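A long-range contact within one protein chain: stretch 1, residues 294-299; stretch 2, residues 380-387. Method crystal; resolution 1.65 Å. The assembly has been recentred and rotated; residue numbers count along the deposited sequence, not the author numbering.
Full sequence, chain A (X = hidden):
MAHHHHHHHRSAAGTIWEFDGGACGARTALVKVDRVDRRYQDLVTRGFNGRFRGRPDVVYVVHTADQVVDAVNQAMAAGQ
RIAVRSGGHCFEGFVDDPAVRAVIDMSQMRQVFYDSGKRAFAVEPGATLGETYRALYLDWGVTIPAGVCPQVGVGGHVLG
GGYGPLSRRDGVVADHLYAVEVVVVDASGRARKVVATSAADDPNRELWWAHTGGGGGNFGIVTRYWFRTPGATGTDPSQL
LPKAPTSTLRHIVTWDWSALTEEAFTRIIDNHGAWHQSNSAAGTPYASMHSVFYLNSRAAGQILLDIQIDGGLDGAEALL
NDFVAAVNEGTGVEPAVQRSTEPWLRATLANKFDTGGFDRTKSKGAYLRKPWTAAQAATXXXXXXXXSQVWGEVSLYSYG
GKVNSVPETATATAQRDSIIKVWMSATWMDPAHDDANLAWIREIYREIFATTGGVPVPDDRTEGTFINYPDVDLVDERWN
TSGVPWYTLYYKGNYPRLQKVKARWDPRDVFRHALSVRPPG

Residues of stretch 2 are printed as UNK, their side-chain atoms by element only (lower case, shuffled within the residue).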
# COMPACT_ATOMS: atom_id res chain seq x y z
N TYR A 294 10.47 3.64 -12.70
CA TYR A 294 9.59 4.78 -12.90
C TYR A 294 9.55 5.13 -14.39
O TYR A 294 10.49 5.74 -14.88
CB TYR A 294 10.00 6.02 -12.10
CG TYR A 294 10.06 5.83 -10.61
CD1 TYR A 294 11.29 5.76 -9.96
CD2 TYR A 294 8.90 5.72 -9.85
CE1 TYR A 294 11.35 5.59 -8.58
CE2 TYR A 294 8.95 5.55 -8.48
CZ TYR A 294 10.19 5.49 -7.86
OH TYR A 294 10.24 5.32 -6.50
N LEU A 295 8.45 4.71 -15.01
CA LEU A 295 8.24 5.00 -16.42
C LEU A 295 7.54 6.35 -16.59
O LEU A 295 6.33 6.40 -16.80
CB LEU A 295 7.46 3.87 -17.09
CG LEU A 295 8.08 2.48 -16.84
CD1 LEU A 295 7.25 1.38 -17.46
CD2 LEU A 295 9.51 2.47 -17.38
N ASN A 296 8.33 7.40 -16.47
CA ASN A 296 7.91 8.78 -16.61
C ASN A 296 7.53 9.14 -18.05
O ASN A 296 7.99 8.50 -18.99
CB ASN A 296 9.05 9.72 -16.18
CG ASN A 296 9.45 9.56 -14.73
OD1 ASN A 296 8.65 9.73 -13.81
ND2 ASN A 296 10.72 9.24 -14.51
N SER A 297 6.71 10.18 -18.19
CA SER A 297 6.34 10.71 -19.49
C SER A 297 7.48 11.49 -20.14
O SER A 297 8.48 11.74 -19.46
CB SER A 297 5.11 11.62 -19.36
OG SER A 297 3.93 10.82 -19.26
N ARG A 298 7.33 11.85 -21.40
CA ARG A 298 8.19 12.70 -22.20
C ARG A 298 7.90 14.18 -21.94
O ARG A 298 7.52 14.97 -22.80
CB ARG A 298 8.08 12.54 -23.72
CG ARG A 298 9.31 12.95 -24.51
CD ARG A 298 9.22 12.34 -25.90
NE ARG A 298 10.46 12.36 -26.65
CZ ARG A 298 10.90 11.39 -27.43
NH1 ARG A 298 10.20 10.27 -27.59
NH2 ARG A 298 12.07 11.54 -28.06
N ALA A 299 8.15 14.54 -20.70
CA ALA A 299 8.32 15.91 -20.22
C ALA A 299 9.31 15.82 -19.06
O ALA A 299 10.01 16.78 -18.71
CB ALA A 299 7.03 16.57 -19.81
N UNK A 380 1.89 1.45 -23.61
CA UNK A 380 2.75 2.12 -22.66
C UNK A 380 3.60 3.17 -23.36
O UNK A 380 3.52 4.36 -23.04
c UNK A 380 2.25 1.58 -19.93
c UNK A 380 3.66 1.10 -21.96
c UNK A 380 3.52 0.94 -20.45
c UNK A 380 3.57 -0.53 -20.06
N UNK A 381 4.41 2.76 -24.33
CA UNK A 381 5.28 3.72 -25.00
C UNK A 381 4.50 4.87 -25.61
O UNK A 381 4.85 6.04 -25.40
c UNK A 381 9.01 5.69 -27.86
c UNK A 381 7.14 3.97 -26.72
c UNK A 381 9.31 5.02 -26.70
c UNK A 381 6.14 3.03 -26.07
c UNK A 381 6.86 4.67 -27.88
o UNK A 381 9.95 6.54 -28.41
c UNK A 381 7.78 5.52 -28.46
c UNK A 381 8.38 4.16 -26.13
N UNK A 382 3.45 4.61 -26.39
CA UNK A 382 2.77 5.72 -27.07
C UNK A 382 2.21 6.73 -26.09
O UNK A 382 2.29 7.95 -26.26
c UNK A 382 -0.94 3.33 -29.21
n UNK A 382 -1.99 3.87 -28.61
c UNK A 382 1.21 6.16 -29.06
c UNK A 382 1.64 5.20 -27.96
n UNK A 382 -0.02 4.11 -29.75
c UNK A 382 -0.04 5.58 -29.74
n UNK A 382 -0.88 2.01 -29.24
N UNK A 383 1.57 6.23 -25.03
CA UNK A 383 0.98 7.16 -24.07
C UNK A 383 2.03 7.85 -23.23
O UNK A 383 1.85 8.96 -22.71
c UNK A 383 -3.25 6.02 -24.73
c UNK A 383 -2.34 7.51 -23.42
n UNK A 383 -3.48 7.16 -24.11
c UNK A 383 -1.42 6.55 -23.65
n UNK A 383 -2.02 5.63 -24.48
c UNK A 383 -0.00 6.42 -23.17
N UNK A 384 3.19 7.18 -23.07
CA UNK A 384 4.18 7.88 -22.25
C UNK A 384 4.94 8.86 -23.14
O UNK A 384 5.24 9.97 -22.72
c UNK A 384 4.30 7.17 -19.14
c UNK A 384 5.08 6.89 -21.52
c UNK A 384 5.27 4.98 -19.85
c UNK A 384 4.46 6.19 -20.29
N UNK A 385 5.23 8.47 -24.37
CA UNK A 385 6.02 9.32 -25.26
C UNK A 385 5.31 10.61 -25.67
O UNK A 385 5.96 11.62 -25.95
c UNK A 385 6.43 8.53 -26.51
o UNK A 385 7.47 9.25 -27.16
N UNK A 386 3.99 10.58 -25.70
CA UNK A 386 3.17 11.69 -26.16
C UNK A 386 3.39 12.97 -25.37
O UNK A 386 3.65 13.00 -24.17
c UNK A 386 1.69 11.33 -26.14
N UNK A 387 3.26 14.08 -26.11
CA UNK A 387 3.18 15.41 -25.52
C UNK A 387 1.77 15.63 -24.99
O UNK A 387 1.02 16.51 -25.39
o UNK A 387 2.96 18.76 -26.73
c UNK A 387 3.52 17.89 -26.02
o UNK A 387 4.02 18.14 -24.90
c UNK A 387 3.56 16.48 -26.54

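Position 380 carries four side-chain carbons, forked at the second, with no heteroatom. A chain of CB, a branch carbon and two terminal carbons is Leu 380. CG of Leu 380 stays 4.8 Å from CD1 of Leu 295, just beyond contact, and an apolar residue suits this buried site on the helix. Its carbonyl serves the helix by accepting a hydrogen bond from the backbone N of position 384.

At position 381 one carbon leads into a six-carbon ring bearing a single oxygen, which identifies Tyr 381. The CA-to-CB bond points away from stretch 1, yet with chi1 in t the end of the long side chain comes nearer, and OH lies 3.8 Å from NH1 of Arg 298. That is too far for a hydrogen bond, but the hydroxyl sits at the edge of the guanidinium, near its plane, and is itself hydrogen-bonded elsewhere in the structure. A ring that reaches this far and ends in a polar atom suits a partly exposed place beside an arginine.

Position 382 has three carbons, a nitrogen, and a carbon carrying two more nitrogens: a guanidinium, hence Arg 382. It is out of reach of stretch 1 and exposed, where a long charged chain is readily accommodated.

Position 383 shows one carbon followed by a five-membered ring of three carbons and two nitrogens, the imidazole of His 383. CB of His 383 is 7.1 Å from OG of Ser 297 and the ring lies farther off, so the approach is through the backbone, with O of His 383 4.4 Å from OG of Ser 297. A polar ring suits this partly exposed site.

Position 384 again has four carbons forked at the second. One branch end lies against O of Leu 295, the other against CB of Leu 295. This is Leu 384, the residue of stretch 2 with the most area covered by the other stretch. Its CA-to-CB bond points sideways, but the fork reaches nearer: CD1 makes an apolar contact of 3.7 Å with CB of Leu 295, while CD2 lies 3.2 Å from the carbonyl O of Leu 295. An apolar side chain suits this buried place.

One carbon and one oxygen make position 385 Ser 385. The oxygen, OG, accepts a hydrogen bond of 2.9 Å from NH1 of Arg 298; a short hydroxyl side chain places an acceptor close to the helix backbone, where NH1 reaches it.

Position 386, with a single carbon, is Ala 386. It is the first residue after the helix to leave helical phi/psi. Its CB points away from stretch 1, so a minimal side chain suffices.

Position 387 has two carbons, the second bearing two oxygens: the carboxylate of Asp 387, whose charge suits its exposed site.

The contact joins a strand's exit to the last turn of a helix. Leu 295 and Leu 384 pack together, while O of Leu 384 accepts a 3.1 Å hydrogen bond from N of Arg 298 and lies 3.5 Å from CA of Ser 297 in a CA-H...O contact. Arg 298 thus holds the helix twice, through its backbone and through its extended side chain at Ser 385.

Stretch 2 (380-387) LYRHLSAD
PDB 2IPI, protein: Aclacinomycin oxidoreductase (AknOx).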